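Local coordinates for protein lactaldehyde dehydrogenase (Methanocaldococcus jannaschii, PDB 3PQA) that oxidises lactaldehyde to lactate with NAD as the preferred electron acceptor, a step of coenzyme F420 biosynthesis, working as a homotetramer of the aldehyde dehydrogenase family, at residues B[27-31]-B[196-200]; B[73-77]-B[91-96]; B[145-149]-B[427-431]. All blocks are in the same frame, centred on the assembly; numbering follows the deposited sequence.

Contact 1 (B[27-31]-B[196-200]); sequences KIPAL and LLTGA
The end of an N-terminal beta-hairpin is fastened here to the connection that leaves strand 194-196, in the sheet that also holds strand 160-165, for helix 201-210, and Thr-198 and Leu-31 carry most of the contact. Two hydrogen bonds hold the segments together, both involving Thr-198. Thr-198 OG1 donates to Pro-29 O, 2.7 Å away, and approaches from above the carbonyl plane. The backbone amide of Leu-31 then returns a bond to the carbonyl of Thr-198: N and O are 3.0 Å apart and the N-H points almost straight at its acceptor (178°). OG1 reaches Pro-29 because chi1 of Thr-198 (55°) sets it between its own N and carbonyl carbon, which leaves CG2 near CD1 of Ile-28. The two branches of Leu-31 divide their work, CD1 lying 3.3 Å from Thr-198 O while CD2 meets CD2 of Leu-197 at 3.6 Å, the two side chains crossing at about a right angle. Between these points the backbones come very close: Gly-199, without a side chain, lets its CA lie only 3.7 Å from CA of Ala-30. A water bridges the far end, donating to Leu-31 O and accepting from Ala-200 N. Around the contact, Ile-28 pairs through its backbone with Asp-13 and Met-14, where strand 14-17 begins, and packs on Leu-171 and Ile-174 of helix 171-186, while Leu-197 bonds to His-163 and His-164 of strand 160-165.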
ATOM      1  N   LYS B  27      27.015   8.336  39.911  1.00 18.99           N
ATOM      2  CA  LYS B  27      27.754   7.193  39.427  1.00 18.85           C
ATOM      3  C   LYS B  27      26.772   6.058  39.172  1.00 18.17           C
ATOM      4  O   LYS B  27      25.852   5.825  39.962  1.00 18.55           O
ATOM      5  CB  LYS B  27      28.848   6.794  40.426  1.00 20.10           C
ATOM      6  CG  LYS B  27      30.058   7.750  40.443  1.00 20.57           C
ATOM      7  CD  LYS B  27      31.116   7.343  41.478  1.00 20.65           C
ATOM      8  CE  LYS B  27      31.835   6.034  41.110  1.00 20.69           C
ATOM      9  NZ  LYS B  27      32.923   6.214  40.097  1.00 20.98           N
ATOM     10  N   ILE B  28      26.937   5.384  38.042  1.00 18.29           N
ATOM     11  CA  ILE B  28      26.010   4.339  37.634  1.00 19.49           C
ATOM     12  C   ILE B  28      26.758   3.027  37.378  1.00 18.00           C
ATOM     13  O   ILE B  28      27.997   3.018  37.315  1.00 18.11           O
ATOM     14  CB  ILE B  28      25.198   4.779  36.384  1.00 21.65           C
ATOM     15  CG1 ILE B  28      26.105   4.904  35.156  1.00 23.32           C
ATOM     16  CG2 ILE B  28      24.449   6.080  36.669  1.00 23.40           C
ATOM     17  CD1 ILE B  28      25.351   5.094  33.856  1.00 22.11           C
ATOM     18  N   PRO B  29      26.016   1.908  37.239  1.00 16.38           N
ATOM     19  CA  PRO B  29      26.709   0.642  36.993  1.00 15.55           C
ATOM     20  C   PRO B  29      27.390   0.570  35.621  1.00 14.91           C
ATOM     21  O   PRO B  29      26.884   1.108  34.628  1.00 15.30           O
ATOM     22  CB  PRO B  29      25.586  -0.401  37.096  1.00 15.97           C
ATOM     23  CG  PRO B  29      24.454   0.304  37.812  1.00 16.89           C
ATOM     24  CD  PRO B  29      24.557   1.719  37.368  1.00 16.15           C
ATOM     25  N   ALA B  30      28.549  -0.079  35.585  1.00 14.96           N
ATOM     26  CA  ALA B  30      29.182  -0.429  34.321  1.00 15.06           C
ATOM     27  C   ALA B  30      29.339  -1.934  34.268  1.00 15.19           C
ATOM     28  O   ALA B  30      30.131  -2.527  35.005  1.00 15.32           O
ATOM     29  CB  ALA B  30      30.512   0.273  34.143  1.00 15.34           C
ATOM     30  N   LEU B  31      28.566  -2.554  33.388  1.00 15.09           N
ATOM     31  CA  LEU B  31      28.546  -3.995  33.244  1.00 15.14           C
ATOM     32  C   LEU B  31      29.820  -4.504  32.587  1.00 14.31           C
ATOM     33  O   LEU B  31      30.362  -3.875  31.682  1.00 14.74           O
ATOM     34  CB  LEU B  31      27.327  -4.415  32.415  1.00 16.38           C
ATOM     35  CG  LEU B  31      25.969  -4.514  33.107  1.00 16.52           C
ATOM     36  CD1 LEU B  31      25.550  -3.207  33.771  1.00 16.58           C
ATOM     37  CD2 LEU B  31      24.934  -4.934  32.080  1.00 16.52           C
ATOM     38  N   LEU B 196      18.131  -2.701  29.983  1.00 13.08           N
ATOM     39  CA  LEU B 196      19.057  -1.584  29.833  1.00 13.78           C
ATOM     40  C   LEU B 196      20.421  -1.992  30.374  1.00 13.91           C
ATOM     41  O   LEU B 196      20.545  -2.392  31.539  1.00 14.57           O
ATOM     42  CB  LEU B 196      18.530  -0.336  30.544  1.00 14.79           C
ATOM     43  CG  LEU B 196      19.296   0.970  30.291  1.00 15.22           C
ATOM     44  CD1 LEU B 196      19.022   1.599  28.903  1.00 14.91           C
ATOM     45  CD2 LEU B 196      18.984   1.971  31.400  1.00 14.93           C
ATOM     46  N   LEU B 197      21.427  -1.918  29.511  1.00 13.87           N
ATOM     47  CA  LEU B 197      22.787  -2.346  29.832  1.00 13.77           C
ATOM     48  C   LEU B 197      23.751  -1.151  29.754  1.00 13.04           C
ATOM     49  O   LEU B 197      24.168  -0.727  28.658  1.00 13.26           O
ATOM     50  CB  LEU B 197      23.234  -3.473  28.890  1.00 14.82           C
ATOM     51  CG  LEU B 197      22.326  -4.693  28.707  1.00 15.00           C
ATOM     52  CD1 LEU B 197      23.025  -5.735  27.846  1.00 14.99           C
ATOM     53  CD2 LEU B 197      21.919  -5.287  30.068  1.00 14.97           C
ATOM     54  N   THR B 198      24.086  -0.604  30.923  1.00 12.27           N
ATOM     55  CA  THR B 198      24.970   0.554  31.002  1.00 11.56           C
ATOM     56  C   THR B 198      26.422   0.135  31.131  1.00 11.32           C
ATOM     57  O   THR B 198      26.717  -0.956  31.631  1.00 12.11           O
ATOM     58  CB  THR B 198      24.578   1.545  32.144  1.00 12.37           C
ATOM     59  OG1 THR B 198      24.511   0.860  33.402  1.00 13.61           O
ATOM     60  CG2 THR B 198      23.222   2.202  31.840  1.00 13.47           C
ATOM     61  N   GLY B 199      27.323   0.995  30.670  1.00 11.84           N
ATOM     62  CA  GLY B 199      28.756   0.735  30.791  1.00 12.51           C
ATOM     63  C   GLY B 199      29.521   1.226  29.585  1.00 13.07           C
ATOM     64  O   GLY B 199      29.012   2.026  28.795  1.00 13.82           O
ATOM     65  N   ALA B 200      30.742   0.730  29.435  1.00 13.54           N
ATOM     66  CA  ALA B 200      31.633   1.169  28.378  1.00 13.76           C
ATOM     67  C   ALA B 200      31.141   0.638  27.037  1.00 13.59           C
ATOM     68  O   ALA B 200      30.943  -0.571  26.879  1.00 14.11           O
ATOM     69  CB  ALA B 200      33.061   0.685  28.661  1.00 14.45           C
TER
HETATM   70  O   HOH W   1      31.444  -1.487  31.014  1.00 19.60           O

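Contact 2 (B[73-77]-B[91-96]); sequences KEELA and ARVEVE
The flat groups of Glu-74 and Arg-92 meet edge to edge: the carboxylate lies at the rim of the guanidinium, in its plane, and the two planes differ by only 26°. Arg-92 grips side-on, giving one nitrogen to each oxygen. Arg-92 NE lies 2.9 Å from Glu-74 OE1, taking the syn lone pair along a nearly straight N-H (173°), and Arg-92 NH2 lies 3.0 Å from Glu-74 OE2, on the syn side but somewhat out of the carboxylate plane. Although Glu-74 starts off away from the partner helix, a bend at chi2 brings the carboxylate back to meet the arginine, whose chain runs extended from CG to NE. A second salt bridge flanks the crossing, where the fully extended Lys-73 carries NZ to 3.0 Å from OE1 of Glu-96, on the anti side of that oxygen. On its way the chain of Lys-73 lies over Val-95, CG against CG1 at 3.5 Å. Beneath these polar ends small residues let the helices close in. Their segment axes pass 8.8 Å apart at 123°, and CB of Ala-91 sits 3.2 Å from the carbonyl O of Ala-77, while CG2 of Val-95 fits beside CB of Ala-77 and CB of Leu-76. Helices 73-84 and 88-111, successive and linked by a short turn, thus cross at a wide angle, with Ile-69 of helix 55-71 and Leu-80 also packing on Val-95. NH2 of Arg-92 has a further salt-bridge partner in Glu-310; the two carboxylates probably offset its charge, and the two-nitrogen grip limits its rotation, while the apolar contacts close the buried side.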
ATOM      1  N   LYS B  73       7.030  14.745  32.265  1.00 17.29           N
ATOM      2  CA  LYS B  73       7.618  15.574  31.209  1.00 17.67           C
ATOM      3  C   LYS B  73       8.688  16.556  31.706  1.00 17.03           C
ATOM      4  O   LYS B  73       9.807  16.568  31.190  1.00 16.59           O
ATOM      5  CB  LYS B  73       6.543  16.326  30.425  1.00 19.67           C
ATOM      6  CG  LYS B  73       7.111  16.950  29.175  1.00 21.35           C
ATOM      7  CD  LYS B  73       6.090  17.665  28.320  1.00 20.45           C
ATOM      8  CE  LYS B  73       6.806  18.325  27.145  1.00 21.51           C
ATOM      9  NZ  LYS B  73       5.987  19.427  26.554  1.00 20.91           N
ATOM     10  N   GLU B  74       8.343  17.367  32.704  1.00 17.32           N
ATOM     11  CA  GLU B  74       9.274  18.405  33.185  1.00 18.07           C
ATOM     12  C   GLU B  74      10.542  17.803  33.799  1.00 17.36           C
ATOM     13  O   GLU B  74      11.660  18.251  33.496  1.00 17.33           O
ATOM     14  CB  GLU B  74       8.577  19.379  34.145  1.00 20.87           C
ATOM     15  CG  GLU B  74       9.397  20.639  34.488  1.00 23.01           C
ATOM     16  CD  GLU B  74       9.879  21.441  33.276  1.00 21.51           C
ATOM     17  OE1 GLU B  74       9.304  21.333  32.168  1.00 23.08           O
ATOM     18  OE2 GLU B  74      10.847  22.217  33.449  1.00 23.19           O
ATOM     19  N   GLU B  75      10.361  16.784  34.635  1.00 17.58           N
ATOM     20  CA  GLU B  75      11.471  16.054  35.229  1.00 19.10           C
ATOM     21  C   GLU B  75      12.410  15.498  34.167  1.00 17.23           C
ATOM     22  O   GLU B  75      13.633  15.620  34.288  1.00 17.14           O
ATOM     23  CB  GLU B  75      10.964  14.917  36.122  1.00 23.92           C
ATOM     24  CG  GLU B  75      12.062  14.231  36.932  1.00 27.09           C
ATOM     25  CD  GLU B  75      11.583  13.008  37.701  1.00 25.41           C
ATOM     26  OE1 GLU B  75      12.445  12.199  38.105  1.00 27.60           O
ATOM     27  OE2 GLU B  75      10.354  12.847  37.910  1.00 27.49           O
ATOM     28  N   LEU B  76      11.842  14.877  33.129  1.00 15.55           N
ATOM     29  CA  LEU B  76      12.672  14.288  32.081  1.00 14.87           C
ATOM     30  C   LEU B  76      13.400  15.373  31.290  1.00 14.39           C
ATOM     31  O   LEU B  76      14.567  15.201  30.923  1.00 14.78           O
ATOM     32  CB  LEU B  76      11.834  13.392  31.157  1.00 15.56           C
ATOM     33  CG  LEU B  76      11.240  12.132  31.805  1.00 15.39           C
ATOM     34  CD1 LEU B  76      10.277  11.482  30.812  1.00 15.62           C
ATOM     35  CD2 LEU B  76      12.304  11.139  32.254  1.00 15.66           C
ATOM     36  N   ALA B  77      12.713  16.489  31.042  1.00 14.55           N
ATOM     37  CA  ALA B  77      13.329  17.628  30.353  1.00 15.01           C
ATOM     38  C   ALA B  77      14.523  18.176  31.136  1.00 15.66           C
ATOM     39  O   ALA B  77      15.541  18.517  30.537  1.00 15.61           O
ATOM     40  CB  ALA B  77      12.309  18.728  30.096  1.00 15.44           C
ATOM     41  N   ALA B  91      14.873  20.562  25.314  1.00 14.12           N
ATOM     42  CA  ALA B  91      14.635  19.332  26.064  1.00 14.02           C
ATOM     43  C   ALA B  91      13.146  18.987  26.099  1.00 13.80           C
ATOM     44  O   ALA B  91      12.771  17.820  25.931  1.00 13.95           O
ATOM     45  CB  ALA B  91      15.201  19.445  27.464  1.00 14.16           C
ATOM     46  N   ARG B  92      12.308  20.002  26.300  1.00 14.06           N
ATOM     47  CA  ARG B  92      10.852  19.805  26.367  1.00 14.78           C
ATOM     48  C   ARG B  92      10.305  19.268  25.051  1.00 13.63           C
ATOM     49  O   ARG B  92       9.475  18.347  25.042  1.00 14.19           O
ATOM     50  CB  ARG B  92      10.114  21.098  26.755  1.00 17.23           C
ATOM     51  CG  ARG B  92      10.434  21.570  28.160  1.00 18.17           C
ATOM     52  CD  ARG B  92       9.598  22.762  28.609  1.00 18.05           C
ATOM     53  NE  ARG B  92       9.999  23.136  29.966  1.00 18.61           N
ATOM     54  CZ  ARG B  92      10.582  24.286  30.303  1.00 18.46           C
ATOM     55  NH1 ARG B  92      10.805  25.232  29.403  1.00 18.79           N
ATOM     56  NH2 ARG B  92      10.924  24.497  31.569  1.00 18.84           N
ATOM     57  N   VAL B  93      10.781  19.859  23.955  1.00 13.19           N
ATOM     58  CA  VAL B  93      10.465  19.402  22.607  1.00 13.14           C
ATOM     59  C   VAL B  93      10.855  17.933  22.391  1.00 12.83           C
ATOM     60  O   VAL B  93      10.024  17.147  21.919  1.00 13.42           O
ATOM     61  CB  VAL B  93      11.016  20.357  21.503  1.00 14.20           C
ATOM     62  CG1 VAL B  93      10.791  19.766  20.105  1.00 15.92           C
ATOM     63  CG2 VAL B  93      10.331  21.756  21.606  1.00 15.91           C
ATOM     64  N   GLU B  94      12.070  17.537  22.780  1.00 12.73           N
ATOM     65  CA  GLU B  94      12.445  16.116  22.664  1.00 13.21           C
ATOM     66  C   GLU B  94      11.479  15.202  23.447  1.00 12.01           C
ATOM     67  O   GLU B  94      11.041  14.160  22.940  1.00 12.65           O
ATOM     68  CB  GLU B  94      13.902  15.835  23.083  1.00 14.78           C
ATOM     69  CG  GLU B  94      14.269  14.352  22.868  1.00 17.81           C
ATOM     70  CD  GLU B  94      15.672  13.954  23.281  1.00 15.39           C
ATOM     71  OE1 GLU B  94      16.538  14.828  23.509  1.00 18.02           O
ATOM     72  OE2 GLU B  94      15.905  12.726  23.363  1.00 17.92           O
ATOM     73  N   VAL B  95      11.152  15.598  24.679  1.00 11.94           N
ATOM     74  CA  VAL B  95      10.239  14.794  25.504  1.00 12.05           C
ATOM     75  C   VAL B  95       8.873  14.642  24.821  1.00 11.46           C
ATOM     76  O   VAL B  95       8.327  13.533  24.765  1.00 11.87           O
ATOM     77  CB  VAL B  95      10.053  15.331  26.944  1.00 13.23           C
ATOM     78  CG1 VAL B  95       9.097  14.421  27.703  1.00 14.23           C
ATOM     79  CG2 VAL B  95      11.386  15.411  27.689  1.00 14.29           C
ATOM     80  N   GLU B  96       8.341  15.750  24.299  1.00 12.35           N
ATOM     81  CA  GLU B  96       7.064  15.734  23.578  1.00 13.66           C
ATOM     82  C   GLU B  96       7.112  14.795  22.352  1.00 13.13           C
ATOM     83  O   GLU B  96       6.167  14.018  22.117  1.00 13.66           O
ATOM     84  CB  GLU B  96       6.652  17.159  23.187  1.00 18.95           C
ATOM     85  CG  GLU B  96       5.201  17.302  22.735  1.00 22.59           C
ATOM     86  CD  GLU B  96       4.184  17.079  23.856  1.00 20.10           C
ATOM     87  OE1 GLU B  96       4.498  17.357  25.038  1.00 22.78           O
ATOM     88  OE2 GLU B  96       3.048  16.647  23.549  1.00 22.91           O
TER

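Contact 3 (B[145-149]-B[427-431]); sequences NLSAH and FRQDN
Arg-428, the first residue of the loop 427-431 to meet helix 145-156, lays its guanidinium flat on the ring of His-149 in a stack near the probable active site of this aldehyde dehydrogenase fold. The centres are 4.2 Å apart and the planes 23° off parallel, with Arg-428 NH2 over the middle of the imidazole, 3.5 Å from His-149 CE1. The arginine chain runs out extended, CG opposite the backbone N (chi1 177°), which carries the flat group across to the helix; there Arg-428 NH1 also touches Leu-146 CD2 at 3.6 Å. The side chain of Leu-146 lies about 6 Å from that of Cys-275, and that of Arg-428 about 6 Å from that of Glu-241, both active-site residues by similarity. Gln-429 turns instead to a second subunit, bonding to Ser-119 and Pro-118 of that neighbouring chain, and its NE2 also donates to OD1 of Asn-431. Asp-430 points back at the helix and joins two of its residues. Asp-430 OD1 receives a weak hydrogen bond from NE2 of His-149 at 3.1 Å, the carboxylate standing almost upright to the ring, and the same oxygen sits over a face of the Arg-428 guanidinium, a long pair held by charge alone, with no N-H aimed at it. Asp-430 OD2 offers its syn lone pair to ND2 of Asn-145, 2.9 Å away, while OD1 of Asn-145 is taken by Thr-101. Asn-431 turns from the helix, and this loop reaches the tetramer interfaces again where Asn-431 ND2 bonds to OE2 of Glu-111 of a third subunit.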
ATOM      1  N   ASN B 145      14.239  10.490  22.748  1.00 13.69           N
ATOM      2  CA  ASN B 145      13.494  10.189  21.511  1.00 14.20           C
ATOM      3  C   ASN B 145      14.182   9.173  20.589  1.00 12.55           C
ATOM      4  O   ASN B 145      13.505   8.365  19.956  1.00 12.07           O
ATOM      5  CB  ASN B 145      13.069  11.455  20.742  1.00 15.86           C
ATOM      6  CG  ASN B 145      11.956  11.177  19.713  1.00 15.95           C
ATOM      7  OD1 ASN B 145      11.027  10.395  19.969  1.00 15.95           O
ATOM      8  ND2 ASN B 145      12.048  11.813  18.559  1.00 15.99           N
ATOM      9  N   LEU B 146      15.513   9.193  20.510  1.00 12.42           N
ATOM     10  CA  LEU B 146      16.183   8.217  19.656  1.00 13.56           C
ATOM     11  C   LEU B 146      16.164   6.808  20.263  1.00 13.06           C
ATOM     12  O   LEU B 146      16.222   5.830  19.526  1.00 13.80           O
ATOM     13  CB  LEU B 146      17.591   8.655  19.245  1.00 15.98           C
ATOM     14  CG  LEU B 146      17.638   9.872  18.311  1.00 16.00           C
ATOM     15  CD1 LEU B 146      19.078  10.250  17.963  1.00 16.35           C
ATOM     16  CD2 LEU B 146      16.830   9.648  17.030  1.00 16.30           C
ATOM     17  N   SER B 147      16.084   6.715  21.595  1.00 12.39           N
ATOM     18  CA  SER B 147      15.748   5.439  22.256  1.00 11.98           C
ATOM     19  C   SER B 147      14.312   5.016  21.924  1.00 11.55           C
ATOM     20  O   SER B 147      14.066   3.843  21.612  1.00 11.92           O
ATOM     21  CB  SER B 147      15.964   5.516  23.772  1.00 12.75           C
ATOM     22  OG  SER B 147      17.357   5.637  24.073  1.00 13.71           O
ATOM     23  N   ALA B 148      13.377   5.974  21.963  1.00 10.56           N
ATOM     24  CA  ALA B 148      11.976   5.689  21.666  1.00  9.81           C
ATOM     25  C   ALA B 148      11.831   5.152  20.230  1.00  9.05           C
ATOM     26  O   ALA B 148      11.039   4.247  19.968  1.00  9.28           O
ATOM     27  CB  ALA B 148      11.093   6.931  21.888  1.00 11.22           C
ATOM     28  N   HIS B 149      12.617   5.704  19.317  1.00  8.92           N
ATOM     29  CA  HIS B 149      12.573   5.278  17.908  1.00  9.22           C
ATOM     30  C   HIS B 149      13.090   3.868  17.672  1.00  9.35           C
ATOM     31  O   HIS B 149      12.893   3.325  16.584  1.00  9.46           O
ATOM     32  CB  HIS B 149      13.301   6.280  17.010  1.00 12.03           C
ATOM     33  CG  HIS B 149      12.416   7.378  16.517  1.00 12.70           C
ATOM     34  ND1 HIS B 149      11.399   7.156  15.617  1.00 12.52           N
ATOM     35  CD2 HIS B 149      12.385   8.699  16.811  1.00 12.50           C
ATOM     36  CE1 HIS B 149      10.787   8.301  15.366  1.00 12.73           C
ATOM     37  NE2 HIS B 149      11.367   9.252  16.072  1.00 12.79           N
ATOM     38  N   PHE B 427      15.588  19.454   9.332  1.00 16.04           N
ATOM     39  CA  PHE B 427      14.199  19.023   9.361  1.00 15.87           C
ATOM     40  C   PHE B 427      14.021  17.492   9.429  1.00 14.73           C
ATOM     41  O   PHE B 427      14.595  16.756   8.641  1.00 14.83           O
ATOM     42  CB  PHE B 427      13.417  19.583   8.172  1.00 17.74           C
ATOM     43  CG  PHE B 427      11.973  19.203   8.208  1.00 18.07           C
ATOM     44  CD1 PHE B 427      11.089  19.902   9.020  1.00 18.05           C
ATOM     45  CD2 PHE B 427      11.511  18.090   7.506  1.00 17.97           C
ATOM     46  CE1 PHE B 427       9.747  19.529   9.091  1.00 18.24           C
ATOM     47  CE2 PHE B 427      10.176  17.713   7.581  1.00 18.13           C
ATOM     48  CZ  PHE B 427       9.295  18.432   8.376  1.00 18.13           C
ATOM     49  N   ARG B 428      13.238  17.031  10.396  1.00 14.23           N
ATOM     50  CA  ARG B 428      12.767  15.647  10.406  1.00 14.69           C
ATOM     51  C   ARG B 428      11.369  15.586  11.007  1.00 14.62           C
ATOM     52  O   ARG B 428      11.185  15.915  12.178  1.00 15.50           O
ATOM     53  CB  ARG B 428      13.702  14.733  11.207  1.00 16.38           C
ATOM     54  CG  ARG B 428      13.184  13.299  11.295  1.00 17.49           C
ATOM     55  CD  ARG B 428      13.830  12.546  12.426  1.00 17.19           C
ATOM     56  NE  ARG B 428      13.375  11.148  12.445  1.00 17.87           N
ATOM     57  CZ  ARG B 428      13.894  10.186  13.201  1.00 17.56           C
ATOM     58  NH1 ARG B 428      14.919  10.432  14.032  1.00 18.00           N
ATOM     59  NH2 ARG B 428      13.399   8.955  13.110  1.00 18.02           N
ATOM     60  N   GLN B 429      10.384  15.182  10.212  1.00 13.82           N
ATOM     61  CA  GLN B 429       9.043  14.947  10.755  1.00 13.25           C
ATOM     62  C   GLN B 429       9.090  13.525  11.266  1.00 12.82           C
ATOM     63  O   GLN B 429       9.502  12.622  10.530  1.00 13.01           O
ATOM     64  CB  GLN B 429       7.975  15.126   9.676  1.00 14.58           C
ATOM     65  CG  GLN B 429       6.544  15.057  10.206  1.00 15.03           C
ATOM     66  CD  GLN B 429       5.571  15.585   9.189  1.00 14.90           C
ATOM     67  OE1 GLN B 429       5.559  16.779   8.899  1.00 15.12           O
ATOM     68  NE2 GLN B 429       4.775  14.691   8.608  1.00 15.11           N
ATOM     69  N   ASP B 430       8.706  13.301  12.526  1.00 13.12           N
ATOM     70  CA  ASP B 430       8.989  11.978  13.126  1.00 14.33           C
ATOM     71  C   ASP B 430       8.342  10.810  12.375  1.00 12.26           C
ATOM     72  O   ASP B 430       8.866   9.695  12.407  1.00 12.48           O
ATOM     73  CB  ASP B 430       8.677  11.926  14.641  1.00 17.32           C
ATOM     74  CG  ASP B 430       9.937  12.095  15.535  1.00 17.80           C
ATOM     75  OD1 ASP B 430      11.075  12.201  15.047  1.00 17.80           O
ATOM     76  OD2 ASP B 430       9.788  12.093  16.764  1.00 17.91           O
ATOM     77  N   ASN B 431       7.220  11.051  11.701  1.00 11.80           N
ATOM     78  CA  ASN B 431       6.538   9.964  10.954  1.00 11.81           C
ATOM     79  C   ASN B 431       7.025   9.717   9.515  1.00 10.95           C
ATOM     80  O   ASN B 431       6.447   8.890   8.796  1.00 10.76           O
ATOM     81  CB  ASN B 431       5.005  10.125  10.979  1.00 13.26           C
ATOM     82  CG  ASN B 431       4.514  11.220  10.055  1.00 13.13           C
ATOM     83  OD1 ASN B 431       5.266  12.104   9.679  1.00 13.40           O
ATOM     84  ND2 ASN B 431       3.221  11.180   9.715  1.00 13.56           N
TER

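How the contacts relate
Contacts 2 and 3 are neighbours, their centres 14 Å apart, and they touch through Glu-94, whose OE2 probably accepts a hydrogen bond from the backbone N of Asn-145 at the start of helix 145-156. Contact 1 lies farther out, 23 Å from contact 2 and 25 Å from contact 3 between centres. Along the chain, contact 2 falls wholly between the two segments of contact 1; contact 3 opens there as well but closes much later, at 427-431. Helix 171-186 borders all three, packing on Ile-28, Leu-76 and Ser-147. Contact 1 fixes the N-terminal hairpin beside strand 194-196, while contacts 2 and 3 link early helices to the loop near the probable active site and subunit interfaces.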